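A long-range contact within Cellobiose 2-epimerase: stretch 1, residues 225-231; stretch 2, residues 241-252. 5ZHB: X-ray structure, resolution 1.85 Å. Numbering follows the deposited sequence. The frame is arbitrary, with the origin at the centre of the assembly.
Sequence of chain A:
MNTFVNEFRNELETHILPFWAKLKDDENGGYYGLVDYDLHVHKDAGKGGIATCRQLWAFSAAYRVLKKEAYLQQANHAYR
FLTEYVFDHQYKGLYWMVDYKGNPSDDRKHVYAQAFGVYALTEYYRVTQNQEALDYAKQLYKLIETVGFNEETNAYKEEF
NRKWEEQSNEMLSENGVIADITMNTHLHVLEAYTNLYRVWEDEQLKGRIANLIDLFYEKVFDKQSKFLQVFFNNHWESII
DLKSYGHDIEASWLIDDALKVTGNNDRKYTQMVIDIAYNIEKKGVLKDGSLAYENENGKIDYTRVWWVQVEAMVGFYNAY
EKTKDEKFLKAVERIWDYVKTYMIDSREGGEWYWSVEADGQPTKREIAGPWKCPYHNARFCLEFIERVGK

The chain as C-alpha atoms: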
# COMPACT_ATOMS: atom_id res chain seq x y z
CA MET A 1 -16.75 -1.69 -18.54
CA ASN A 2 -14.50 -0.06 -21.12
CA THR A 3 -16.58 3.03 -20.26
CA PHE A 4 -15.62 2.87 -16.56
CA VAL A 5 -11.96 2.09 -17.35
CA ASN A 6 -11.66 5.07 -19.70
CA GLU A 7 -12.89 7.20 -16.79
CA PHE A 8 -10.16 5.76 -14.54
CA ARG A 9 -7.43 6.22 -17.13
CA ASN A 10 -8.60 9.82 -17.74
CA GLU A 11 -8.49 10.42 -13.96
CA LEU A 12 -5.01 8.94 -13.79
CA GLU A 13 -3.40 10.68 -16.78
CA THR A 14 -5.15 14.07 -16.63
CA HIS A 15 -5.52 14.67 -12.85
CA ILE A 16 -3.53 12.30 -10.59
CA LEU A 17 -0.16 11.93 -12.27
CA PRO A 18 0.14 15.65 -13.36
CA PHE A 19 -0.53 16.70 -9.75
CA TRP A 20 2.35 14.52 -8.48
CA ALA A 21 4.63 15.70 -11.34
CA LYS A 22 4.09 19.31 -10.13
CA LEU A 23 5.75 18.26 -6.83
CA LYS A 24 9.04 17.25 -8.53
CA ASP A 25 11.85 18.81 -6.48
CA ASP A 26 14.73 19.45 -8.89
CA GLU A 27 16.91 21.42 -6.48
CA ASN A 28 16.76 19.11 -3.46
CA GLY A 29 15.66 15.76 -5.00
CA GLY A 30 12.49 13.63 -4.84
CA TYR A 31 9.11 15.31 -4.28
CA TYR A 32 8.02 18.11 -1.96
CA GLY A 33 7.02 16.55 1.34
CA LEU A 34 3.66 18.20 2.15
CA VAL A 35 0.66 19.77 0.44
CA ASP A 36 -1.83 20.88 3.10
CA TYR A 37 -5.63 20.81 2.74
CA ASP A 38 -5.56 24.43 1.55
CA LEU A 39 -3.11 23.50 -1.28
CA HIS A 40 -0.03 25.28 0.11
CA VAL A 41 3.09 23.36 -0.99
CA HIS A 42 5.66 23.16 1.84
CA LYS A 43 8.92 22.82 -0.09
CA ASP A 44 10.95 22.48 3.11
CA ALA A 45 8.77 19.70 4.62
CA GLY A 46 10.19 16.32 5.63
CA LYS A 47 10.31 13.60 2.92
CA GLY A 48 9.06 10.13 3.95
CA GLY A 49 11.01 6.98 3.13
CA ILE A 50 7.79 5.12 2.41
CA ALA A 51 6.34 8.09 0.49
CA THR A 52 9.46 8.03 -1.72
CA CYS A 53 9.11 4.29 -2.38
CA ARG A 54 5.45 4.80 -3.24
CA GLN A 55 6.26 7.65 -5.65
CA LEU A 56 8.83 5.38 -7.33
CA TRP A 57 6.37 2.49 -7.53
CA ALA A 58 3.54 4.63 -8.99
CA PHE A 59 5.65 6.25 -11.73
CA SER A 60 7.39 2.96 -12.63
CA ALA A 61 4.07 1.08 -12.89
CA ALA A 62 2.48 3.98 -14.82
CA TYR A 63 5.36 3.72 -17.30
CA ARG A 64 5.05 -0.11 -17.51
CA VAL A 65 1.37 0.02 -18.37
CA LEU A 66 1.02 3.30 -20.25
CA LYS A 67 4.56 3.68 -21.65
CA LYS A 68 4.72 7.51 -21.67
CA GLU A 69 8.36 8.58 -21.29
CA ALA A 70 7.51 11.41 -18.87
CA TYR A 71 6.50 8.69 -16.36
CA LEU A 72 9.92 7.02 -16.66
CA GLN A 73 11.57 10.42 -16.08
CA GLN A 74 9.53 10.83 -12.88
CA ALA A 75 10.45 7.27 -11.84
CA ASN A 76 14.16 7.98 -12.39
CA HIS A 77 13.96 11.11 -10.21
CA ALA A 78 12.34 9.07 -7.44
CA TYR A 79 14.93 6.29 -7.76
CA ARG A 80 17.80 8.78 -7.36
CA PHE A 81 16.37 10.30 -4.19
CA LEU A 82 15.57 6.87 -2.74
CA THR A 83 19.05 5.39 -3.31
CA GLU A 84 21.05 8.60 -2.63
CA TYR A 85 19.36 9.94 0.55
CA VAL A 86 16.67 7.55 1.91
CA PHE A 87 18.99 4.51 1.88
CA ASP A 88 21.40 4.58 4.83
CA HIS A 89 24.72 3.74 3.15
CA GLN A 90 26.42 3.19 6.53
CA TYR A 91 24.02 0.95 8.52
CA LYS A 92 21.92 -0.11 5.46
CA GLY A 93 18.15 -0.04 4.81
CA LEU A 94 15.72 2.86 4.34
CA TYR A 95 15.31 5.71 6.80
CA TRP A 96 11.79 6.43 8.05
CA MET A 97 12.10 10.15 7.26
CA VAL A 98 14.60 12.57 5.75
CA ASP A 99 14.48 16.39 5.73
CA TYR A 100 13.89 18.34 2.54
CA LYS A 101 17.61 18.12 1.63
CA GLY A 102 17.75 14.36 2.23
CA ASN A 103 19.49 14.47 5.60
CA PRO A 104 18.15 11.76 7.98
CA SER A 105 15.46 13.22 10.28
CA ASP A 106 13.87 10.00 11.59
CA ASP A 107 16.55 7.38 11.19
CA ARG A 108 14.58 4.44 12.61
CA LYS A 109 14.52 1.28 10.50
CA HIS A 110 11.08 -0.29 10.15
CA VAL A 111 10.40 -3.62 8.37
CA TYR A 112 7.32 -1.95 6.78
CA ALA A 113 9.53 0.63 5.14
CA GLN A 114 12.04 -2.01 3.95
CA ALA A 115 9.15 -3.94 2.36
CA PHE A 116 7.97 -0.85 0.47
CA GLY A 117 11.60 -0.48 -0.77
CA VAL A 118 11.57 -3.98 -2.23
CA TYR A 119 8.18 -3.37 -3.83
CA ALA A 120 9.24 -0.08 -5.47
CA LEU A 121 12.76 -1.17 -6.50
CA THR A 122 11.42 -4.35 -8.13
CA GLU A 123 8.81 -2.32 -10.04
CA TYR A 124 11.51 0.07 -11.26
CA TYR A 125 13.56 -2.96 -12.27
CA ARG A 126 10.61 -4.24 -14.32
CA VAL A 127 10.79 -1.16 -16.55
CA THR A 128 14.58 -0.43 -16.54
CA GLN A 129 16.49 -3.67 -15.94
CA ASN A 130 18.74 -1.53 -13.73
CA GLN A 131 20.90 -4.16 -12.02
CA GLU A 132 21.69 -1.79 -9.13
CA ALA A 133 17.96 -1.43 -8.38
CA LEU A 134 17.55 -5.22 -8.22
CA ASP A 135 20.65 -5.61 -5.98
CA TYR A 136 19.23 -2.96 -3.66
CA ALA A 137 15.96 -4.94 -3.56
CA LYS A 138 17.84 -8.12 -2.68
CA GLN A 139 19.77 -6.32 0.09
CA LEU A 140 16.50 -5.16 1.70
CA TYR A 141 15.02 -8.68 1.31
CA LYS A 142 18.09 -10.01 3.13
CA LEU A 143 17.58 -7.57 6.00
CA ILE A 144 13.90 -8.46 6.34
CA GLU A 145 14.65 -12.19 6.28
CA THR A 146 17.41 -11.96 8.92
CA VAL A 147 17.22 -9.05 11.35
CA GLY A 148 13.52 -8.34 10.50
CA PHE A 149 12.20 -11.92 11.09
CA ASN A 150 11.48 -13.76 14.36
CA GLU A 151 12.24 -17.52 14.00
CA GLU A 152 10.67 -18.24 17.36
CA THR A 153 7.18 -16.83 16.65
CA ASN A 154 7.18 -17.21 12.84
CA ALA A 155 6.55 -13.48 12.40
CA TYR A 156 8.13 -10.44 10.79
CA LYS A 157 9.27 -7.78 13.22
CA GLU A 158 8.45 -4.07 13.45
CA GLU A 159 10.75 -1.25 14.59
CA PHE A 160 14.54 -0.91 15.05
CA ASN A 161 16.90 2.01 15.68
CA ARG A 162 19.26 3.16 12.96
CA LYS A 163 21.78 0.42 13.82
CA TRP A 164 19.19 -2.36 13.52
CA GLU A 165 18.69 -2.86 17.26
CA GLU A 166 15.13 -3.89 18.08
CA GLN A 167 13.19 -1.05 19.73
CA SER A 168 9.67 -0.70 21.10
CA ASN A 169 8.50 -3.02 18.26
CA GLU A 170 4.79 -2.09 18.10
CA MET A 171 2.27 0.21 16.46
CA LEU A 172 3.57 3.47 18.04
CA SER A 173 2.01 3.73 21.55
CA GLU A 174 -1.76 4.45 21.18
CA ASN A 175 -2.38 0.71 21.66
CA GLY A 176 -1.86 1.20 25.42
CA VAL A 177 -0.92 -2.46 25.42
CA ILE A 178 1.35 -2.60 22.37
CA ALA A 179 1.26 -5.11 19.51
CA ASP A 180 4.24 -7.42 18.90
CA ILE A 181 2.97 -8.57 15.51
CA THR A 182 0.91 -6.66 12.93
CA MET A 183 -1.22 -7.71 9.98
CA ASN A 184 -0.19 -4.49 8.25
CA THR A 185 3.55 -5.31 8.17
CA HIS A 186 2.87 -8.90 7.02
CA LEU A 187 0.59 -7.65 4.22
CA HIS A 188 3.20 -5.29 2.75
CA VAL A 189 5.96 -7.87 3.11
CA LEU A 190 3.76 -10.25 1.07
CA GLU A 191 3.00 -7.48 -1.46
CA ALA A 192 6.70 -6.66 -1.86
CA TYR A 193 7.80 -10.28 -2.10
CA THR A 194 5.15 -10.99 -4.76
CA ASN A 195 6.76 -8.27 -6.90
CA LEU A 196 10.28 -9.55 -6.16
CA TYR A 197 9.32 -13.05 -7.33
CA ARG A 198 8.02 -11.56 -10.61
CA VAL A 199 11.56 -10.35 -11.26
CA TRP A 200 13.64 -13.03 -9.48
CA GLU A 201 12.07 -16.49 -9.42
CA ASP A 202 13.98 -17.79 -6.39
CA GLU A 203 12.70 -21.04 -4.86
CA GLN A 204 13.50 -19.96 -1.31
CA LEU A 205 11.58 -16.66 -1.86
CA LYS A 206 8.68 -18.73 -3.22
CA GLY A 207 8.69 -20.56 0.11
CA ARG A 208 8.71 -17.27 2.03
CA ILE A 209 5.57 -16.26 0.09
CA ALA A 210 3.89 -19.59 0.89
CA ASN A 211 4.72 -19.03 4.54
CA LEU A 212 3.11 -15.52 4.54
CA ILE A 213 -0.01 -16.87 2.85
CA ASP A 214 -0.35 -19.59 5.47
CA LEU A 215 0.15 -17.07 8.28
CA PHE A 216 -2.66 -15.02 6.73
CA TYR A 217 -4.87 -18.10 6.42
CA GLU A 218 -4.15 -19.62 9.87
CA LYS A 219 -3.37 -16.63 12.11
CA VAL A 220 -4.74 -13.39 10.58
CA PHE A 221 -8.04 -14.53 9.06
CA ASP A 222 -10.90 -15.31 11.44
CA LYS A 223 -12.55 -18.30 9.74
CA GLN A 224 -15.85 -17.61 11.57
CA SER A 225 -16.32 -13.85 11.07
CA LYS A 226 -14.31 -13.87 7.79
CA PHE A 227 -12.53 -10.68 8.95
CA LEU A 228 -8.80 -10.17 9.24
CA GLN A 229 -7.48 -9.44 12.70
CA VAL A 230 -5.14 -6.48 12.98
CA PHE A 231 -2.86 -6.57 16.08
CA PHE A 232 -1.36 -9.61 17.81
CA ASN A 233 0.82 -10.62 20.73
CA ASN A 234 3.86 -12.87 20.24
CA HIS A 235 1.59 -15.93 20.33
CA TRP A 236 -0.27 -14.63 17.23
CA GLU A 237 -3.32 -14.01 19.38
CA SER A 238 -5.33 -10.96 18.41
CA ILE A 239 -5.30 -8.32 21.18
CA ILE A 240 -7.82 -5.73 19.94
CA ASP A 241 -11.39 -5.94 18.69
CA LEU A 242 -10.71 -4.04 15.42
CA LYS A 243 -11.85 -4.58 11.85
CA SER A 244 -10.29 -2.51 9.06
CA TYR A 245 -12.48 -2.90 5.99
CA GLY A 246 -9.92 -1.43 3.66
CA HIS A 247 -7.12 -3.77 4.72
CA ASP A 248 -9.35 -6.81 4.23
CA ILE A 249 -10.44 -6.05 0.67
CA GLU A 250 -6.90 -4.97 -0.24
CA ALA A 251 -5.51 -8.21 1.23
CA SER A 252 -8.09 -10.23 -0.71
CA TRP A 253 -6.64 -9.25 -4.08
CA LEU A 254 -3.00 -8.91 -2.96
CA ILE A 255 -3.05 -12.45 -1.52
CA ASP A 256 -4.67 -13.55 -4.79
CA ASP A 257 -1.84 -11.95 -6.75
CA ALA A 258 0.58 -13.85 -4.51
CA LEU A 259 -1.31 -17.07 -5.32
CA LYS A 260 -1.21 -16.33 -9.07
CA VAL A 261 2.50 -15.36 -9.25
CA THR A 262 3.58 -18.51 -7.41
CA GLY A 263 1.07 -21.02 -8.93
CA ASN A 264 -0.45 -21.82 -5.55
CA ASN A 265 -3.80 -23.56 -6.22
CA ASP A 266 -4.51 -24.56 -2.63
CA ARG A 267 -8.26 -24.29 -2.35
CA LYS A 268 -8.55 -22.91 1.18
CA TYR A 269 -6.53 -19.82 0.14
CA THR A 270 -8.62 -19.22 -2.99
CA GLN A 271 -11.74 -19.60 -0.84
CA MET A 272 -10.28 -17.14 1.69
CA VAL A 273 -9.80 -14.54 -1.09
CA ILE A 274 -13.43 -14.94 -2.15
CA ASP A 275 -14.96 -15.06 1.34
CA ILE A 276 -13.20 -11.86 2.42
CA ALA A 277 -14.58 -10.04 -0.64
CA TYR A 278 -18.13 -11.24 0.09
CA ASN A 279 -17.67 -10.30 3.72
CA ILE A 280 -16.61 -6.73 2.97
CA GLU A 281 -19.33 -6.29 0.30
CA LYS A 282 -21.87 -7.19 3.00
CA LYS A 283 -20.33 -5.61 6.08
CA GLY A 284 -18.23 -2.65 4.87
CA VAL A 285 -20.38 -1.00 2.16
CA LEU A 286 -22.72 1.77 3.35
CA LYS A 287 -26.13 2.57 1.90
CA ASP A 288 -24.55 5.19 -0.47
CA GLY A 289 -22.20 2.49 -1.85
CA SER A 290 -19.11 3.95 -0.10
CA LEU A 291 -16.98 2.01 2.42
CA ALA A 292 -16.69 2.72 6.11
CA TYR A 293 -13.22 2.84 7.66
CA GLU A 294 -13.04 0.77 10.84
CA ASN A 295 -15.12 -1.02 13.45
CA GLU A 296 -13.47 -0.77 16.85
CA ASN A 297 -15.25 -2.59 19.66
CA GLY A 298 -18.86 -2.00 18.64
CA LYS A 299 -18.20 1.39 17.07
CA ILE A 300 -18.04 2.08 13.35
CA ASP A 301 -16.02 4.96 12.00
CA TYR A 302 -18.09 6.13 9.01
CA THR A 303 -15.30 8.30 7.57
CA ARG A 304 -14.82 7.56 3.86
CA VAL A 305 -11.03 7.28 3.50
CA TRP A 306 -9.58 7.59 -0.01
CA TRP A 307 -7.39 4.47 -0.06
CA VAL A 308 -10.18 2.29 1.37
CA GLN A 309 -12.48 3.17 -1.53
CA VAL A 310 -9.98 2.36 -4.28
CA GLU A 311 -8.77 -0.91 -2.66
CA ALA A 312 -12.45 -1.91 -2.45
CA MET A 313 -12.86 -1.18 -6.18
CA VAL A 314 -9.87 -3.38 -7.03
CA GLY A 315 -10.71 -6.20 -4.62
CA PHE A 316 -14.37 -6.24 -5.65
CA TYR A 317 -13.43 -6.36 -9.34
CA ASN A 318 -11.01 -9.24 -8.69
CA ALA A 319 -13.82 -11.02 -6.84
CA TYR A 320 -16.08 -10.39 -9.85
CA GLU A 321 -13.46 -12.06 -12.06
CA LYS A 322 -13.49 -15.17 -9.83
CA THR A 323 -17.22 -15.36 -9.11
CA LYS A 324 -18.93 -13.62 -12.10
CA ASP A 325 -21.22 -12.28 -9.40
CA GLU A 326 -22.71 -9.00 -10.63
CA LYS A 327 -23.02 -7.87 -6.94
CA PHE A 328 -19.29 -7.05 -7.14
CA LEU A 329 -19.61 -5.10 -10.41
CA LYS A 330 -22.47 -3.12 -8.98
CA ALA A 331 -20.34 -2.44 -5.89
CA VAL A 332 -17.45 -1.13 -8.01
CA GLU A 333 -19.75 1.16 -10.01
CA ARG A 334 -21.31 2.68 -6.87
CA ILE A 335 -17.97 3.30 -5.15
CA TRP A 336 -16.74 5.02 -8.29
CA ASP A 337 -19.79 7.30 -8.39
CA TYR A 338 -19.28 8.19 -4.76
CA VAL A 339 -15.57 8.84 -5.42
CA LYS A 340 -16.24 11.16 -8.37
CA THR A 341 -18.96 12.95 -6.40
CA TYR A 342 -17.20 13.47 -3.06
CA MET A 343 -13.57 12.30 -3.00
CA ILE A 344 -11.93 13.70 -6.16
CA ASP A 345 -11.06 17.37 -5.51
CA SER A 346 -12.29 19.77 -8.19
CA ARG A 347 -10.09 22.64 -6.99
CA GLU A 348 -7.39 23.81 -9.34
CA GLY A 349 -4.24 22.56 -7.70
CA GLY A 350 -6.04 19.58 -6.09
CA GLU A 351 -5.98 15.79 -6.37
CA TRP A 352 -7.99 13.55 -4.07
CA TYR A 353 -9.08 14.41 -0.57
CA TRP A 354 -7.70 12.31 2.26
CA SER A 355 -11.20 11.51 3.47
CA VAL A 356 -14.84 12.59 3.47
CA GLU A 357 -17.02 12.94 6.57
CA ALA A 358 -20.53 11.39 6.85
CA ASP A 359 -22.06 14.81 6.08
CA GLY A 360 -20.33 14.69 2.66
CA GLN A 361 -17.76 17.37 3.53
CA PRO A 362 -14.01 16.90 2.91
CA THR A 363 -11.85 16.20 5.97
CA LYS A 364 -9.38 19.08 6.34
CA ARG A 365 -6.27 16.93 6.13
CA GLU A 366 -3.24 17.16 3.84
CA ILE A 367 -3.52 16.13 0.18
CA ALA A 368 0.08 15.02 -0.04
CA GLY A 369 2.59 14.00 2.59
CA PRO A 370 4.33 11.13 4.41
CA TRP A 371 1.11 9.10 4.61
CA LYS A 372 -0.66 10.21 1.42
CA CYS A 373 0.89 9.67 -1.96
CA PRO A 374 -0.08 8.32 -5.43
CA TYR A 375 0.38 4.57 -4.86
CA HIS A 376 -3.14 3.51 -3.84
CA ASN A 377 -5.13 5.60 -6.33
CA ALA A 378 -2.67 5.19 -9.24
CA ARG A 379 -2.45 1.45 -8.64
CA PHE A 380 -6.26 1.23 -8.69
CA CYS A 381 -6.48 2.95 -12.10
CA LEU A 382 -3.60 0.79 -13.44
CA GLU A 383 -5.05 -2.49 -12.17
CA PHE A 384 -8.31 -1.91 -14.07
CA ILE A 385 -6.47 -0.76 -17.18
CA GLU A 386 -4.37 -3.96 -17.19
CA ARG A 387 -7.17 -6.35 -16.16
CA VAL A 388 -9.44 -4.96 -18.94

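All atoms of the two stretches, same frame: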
# COMPACT_ATOMS: atom_id res chain seq x y z
N SER A 225 -15.82 -15.16 11.44
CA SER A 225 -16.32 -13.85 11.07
C SER A 225 -15.97 -13.49 9.62
O SER A 225 -16.60 -12.60 9.04
CB SER A 225 -15.79 -12.79 12.00
OG SER A 225 -14.42 -12.57 11.70
N LYS A 226 -14.89 -14.11 9.11
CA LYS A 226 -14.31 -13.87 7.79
C LYS A 226 -13.56 -12.53 7.74
O LYS A 226 -13.09 -12.18 6.68
CB LYS A 226 -15.33 -13.95 6.66
CG LYS A 226 -16.12 -15.25 6.71
CD LYS A 226 -15.36 -16.42 6.12
CE LYS A 226 -16.24 -17.61 5.88
NZ LYS A 226 -16.21 -18.50 7.03
N PHE A 227 -13.37 -11.87 8.89
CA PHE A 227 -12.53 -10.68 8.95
C PHE A 227 -11.07 -11.05 9.21
O PHE A 227 -10.75 -12.10 9.77
CB PHE A 227 -12.95 -9.73 10.05
CG PHE A 227 -14.21 -8.92 9.78
CD1 PHE A 227 -14.15 -7.79 8.96
CD2 PHE A 227 -15.42 -9.24 10.39
CE1 PHE A 227 -15.29 -7.03 8.73
CE2 PHE A 227 -16.56 -8.49 10.15
CZ PHE A 227 -16.49 -7.37 9.33
N LEU A 228 -10.18 -10.11 8.82
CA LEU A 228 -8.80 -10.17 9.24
C LEU A 228 -8.70 -9.56 10.62
O LEU A 228 -9.38 -8.59 10.92
CB LEU A 228 -7.90 -9.43 8.26
CG LEU A 228 -7.87 -9.97 6.83
CD1 LEU A 228 -6.76 -9.25 6.12
CD2 LEU A 228 -7.68 -11.47 6.75
N GLN A 229 -7.83 -10.10 11.45
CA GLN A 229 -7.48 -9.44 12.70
C GLN A 229 -6.25 -8.57 12.43
O GLN A 229 -5.53 -8.81 11.47
CB GLN A 229 -7.30 -10.52 13.78
CG GLN A 229 -8.53 -11.42 13.94
CD GLN A 229 -8.23 -12.73 14.66
OE1 GLN A 229 -8.58 -12.89 15.83
NE2 GLN A 229 -7.55 -13.66 13.99
N VAL A 230 -6.01 -7.60 13.30
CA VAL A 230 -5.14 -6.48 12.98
C VAL A 230 -3.86 -6.49 13.83
O VAL A 230 -2.79 -6.31 13.27
CB VAL A 230 -5.90 -5.16 13.06
CG1 VAL A 230 -5.03 -3.96 12.67
CG2 VAL A 230 -7.13 -5.22 12.16
N PHE A 231 -3.98 -6.70 15.14
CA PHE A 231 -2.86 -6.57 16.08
C PHE A 231 -2.81 -7.81 16.97
O PHE A 231 -3.86 -8.28 17.43
CB PHE A 231 -3.06 -5.33 16.95
CG PHE A 231 -3.02 -4.01 16.21
CD1 PHE A 231 -1.91 -3.67 15.45
CD2 PHE A 231 -4.08 -3.11 16.29
CE1 PHE A 231 -1.86 -2.45 14.78
CE2 PHE A 231 -4.03 -1.89 15.62
CZ PHE A 231 -2.92 -1.58 14.86
N ASP A 241 -10.20 -5.69 19.47
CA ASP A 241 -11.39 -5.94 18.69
C ASP A 241 -11.48 -4.85 17.61
O ASP A 241 -12.10 -3.82 17.85
CB ASP A 241 -12.63 -5.94 19.58
CG ASP A 241 -13.94 -6.07 18.82
OD1 ASP A 241 -13.89 -6.52 17.66
OD2 ASP A 241 -14.98 -5.66 19.38
N LEU A 242 -10.81 -5.07 16.46
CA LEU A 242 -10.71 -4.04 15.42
C LEU A 242 -10.83 -4.70 14.05
O LEU A 242 -10.15 -5.66 13.74
CB LEU A 242 -9.40 -3.26 15.50
CG LEU A 242 -9.14 -2.20 14.41
CD1 LEU A 242 -10.17 -1.10 14.40
CD2 LEU A 242 -7.76 -1.60 14.61
N LYS A 243 -11.72 -4.16 13.23
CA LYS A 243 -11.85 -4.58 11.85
C LYS A 243 -11.57 -3.37 10.97
O LYS A 243 -12.15 -2.32 11.22
CB LYS A 243 -13.28 -5.01 11.53
CG LYS A 243 -13.65 -6.39 12.02
CD LYS A 243 -14.30 -6.44 13.37
CE LYS A 243 -14.83 -7.85 13.57
NZ LYS A 243 -15.35 -7.98 14.93
N SER A 244 -10.71 -3.56 9.97
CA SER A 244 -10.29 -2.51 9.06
C SER A 244 -10.68 -2.95 7.65
O SER A 244 -10.06 -3.86 7.09
CB SER A 244 -8.80 -2.25 9.20
OG SER A 244 -8.40 -1.22 8.30
N TYR A 245 -11.78 -2.38 7.15
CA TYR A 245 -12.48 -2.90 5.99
C TYR A 245 -11.57 -2.78 4.79
O TYR A 245 -11.53 -3.64 3.90
CB TYR A 245 -13.79 -2.14 5.75
CG TYR A 245 -14.80 -2.22 6.89
CD1 TYR A 245 -15.51 -3.40 7.17
CD2 TYR A 245 -15.09 -1.10 7.67
CE1 TYR A 245 -16.46 -3.45 8.18
CE2 TYR A 245 -16.01 -1.15 8.71
CZ TYR A 245 -16.71 -2.33 8.96
OH TYR A 245 -17.61 -2.34 9.99
N GLY A 246 -10.80 -1.69 4.78
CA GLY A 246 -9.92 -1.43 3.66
C GLY A 246 -8.77 -2.42 3.58
O GLY A 246 -8.43 -2.86 2.48
N HIS A 247 -8.16 -2.76 4.73
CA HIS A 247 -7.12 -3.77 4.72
C HIS A 247 -7.64 -5.11 4.21
O HIS A 247 -6.97 -5.80 3.45
CB HIS A 247 -6.49 -3.99 6.10
CG HIS A 247 -5.52 -2.94 6.51
ND1 HIS A 247 -5.93 -1.87 7.29
CD2 HIS A 247 -4.20 -2.83 6.33
CE1 HIS A 247 -4.86 -1.09 7.52
NE2 HIS A 247 -3.81 -1.66 6.95
N ASP A 248 -8.83 -5.51 4.64
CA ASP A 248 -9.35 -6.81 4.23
C ASP A 248 -9.48 -6.92 2.72
O ASP A 248 -9.05 -7.90 2.12
CB ASP A 248 -10.66 -7.07 4.95
CG ASP A 248 -10.51 -7.41 6.42
OD1 ASP A 248 -9.57 -6.88 7.05
OD2 ASP A 248 -11.33 -8.20 6.93
N ILE A 249 -10.13 -5.94 2.08
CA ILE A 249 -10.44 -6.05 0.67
C ILE A 249 -9.16 -5.88 -0.14
O ILE A 249 -8.99 -6.53 -1.18
CB ILE A 249 -11.58 -5.10 0.28
CG1 ILE A 249 -12.10 -5.41 -1.11
CG2 ILE A 249 -11.22 -3.61 0.43
CD1 ILE A 249 -12.56 -6.85 -1.28
N GLU A 250 -8.23 -5.05 0.35
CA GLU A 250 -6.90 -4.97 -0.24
C GLU A 250 -6.20 -6.33 -0.17
O GLU A 250 -5.69 -6.79 -1.17
CB GLU A 250 -6.10 -3.91 0.54
CG GLU A 250 -4.68 -3.73 0.01
CD GLU A 250 -3.86 -2.73 0.82
OE1 GLU A 250 -4.15 -2.54 2.03
OE2 GLU A 250 -2.93 -2.12 0.23
N ALA A 251 -6.15 -6.93 1.03
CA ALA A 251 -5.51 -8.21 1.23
C ALA A 251 -6.09 -9.30 0.32
O ALA A 251 -5.35 -10.10 -0.23
CB ALA A 251 -5.65 -8.63 2.67
N SER A 252 -7.43 -9.27 0.17
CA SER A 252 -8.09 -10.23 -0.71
C SER A 252 -7.37 -10.31 -2.04
O SER A 252 -6.98 -11.39 -2.46
CB SER A 252 -9.54 -9.90 -0.89
OG SER A 252 -10.15 -10.75 -1.85
O HOH W 1 -13.36 -9.62 5.69

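Stretch 1 runs through this contact largely without regular secondary structure, its residues from Phe227 to Gln229 holding extended backbone angles. After Asp241, stretch 2 forms a short strand, residues 242-244, and turns at Ser244 into a helix that starts at Tyr245 and continues past Ser252. Stretch 1 meets both elements. The CA atoms of Val230 and Leu242 lie 6.6 Å apart at the strand, and those of Leu228 and Asp248 are 6.1 Å apart at the first turn of the helix. Along this path the two stretches run in broadly opposite senses, and together they bury 512 Å² of surface.

No backbone-to-backbone hydrogen bond joins the stretches. The direct polar link is instead made by a side chain: Leu228 N donates to Asp248 OD2 at 2.9 Å, with a nearly linear N-H...O angle of 167°. The same oxygen also accepts a hydrogen bond from a water, 2.8 Å from water O to Asp248 OD2, and this water donates in turn to Lys226 O, again at 2.8 Å, so that the acid is tied to stretch 1 both directly and through solvent. Asp248 itself is held in the helix, where its N donates to Ser244 O at 3.2 Å.

Phe227 packs against three residues of stretch 2. Lys243 CG lies over one face of its ring, 3.5 Å from the centroid and 16° off the normal, a CH-pi contact made by the aliphatic part of the lysine. The amine reaches back along its own stretch, where Lys243 NZ forms a salt bridge with Asp241 OD1 at 3.4 Å, weak as a hydrogen bond. At the ring edge lie Asp248 OD2 and the ring of Tyr245, with Phe227 CE1 3.8 Å from Tyr245 CE1. The backbone before Phe227 is braced locally, as Phe227 N donates to Ser225 OG at 3.1 Å.

Beyond the hydrogen bond, Leu228 contributes an apolar contact farther along the helix, its CD1 lying 3.7 Å from Ala251 CB. At the strand end, Leu242 points toward stretch 1 and receives two hydrophobic partners through one methyl: Leu242 CD2 is 4.1 Å from Val230 CG1 and 3.9 Å from Phe231 CE2. Val230 also touches the strand backbone, with CG2 3.4 Å from Leu242 O. The contact therefore combines an apolar patch at the strand with a carboxylate anchor on the helix, and Phe227 spans the turn between them.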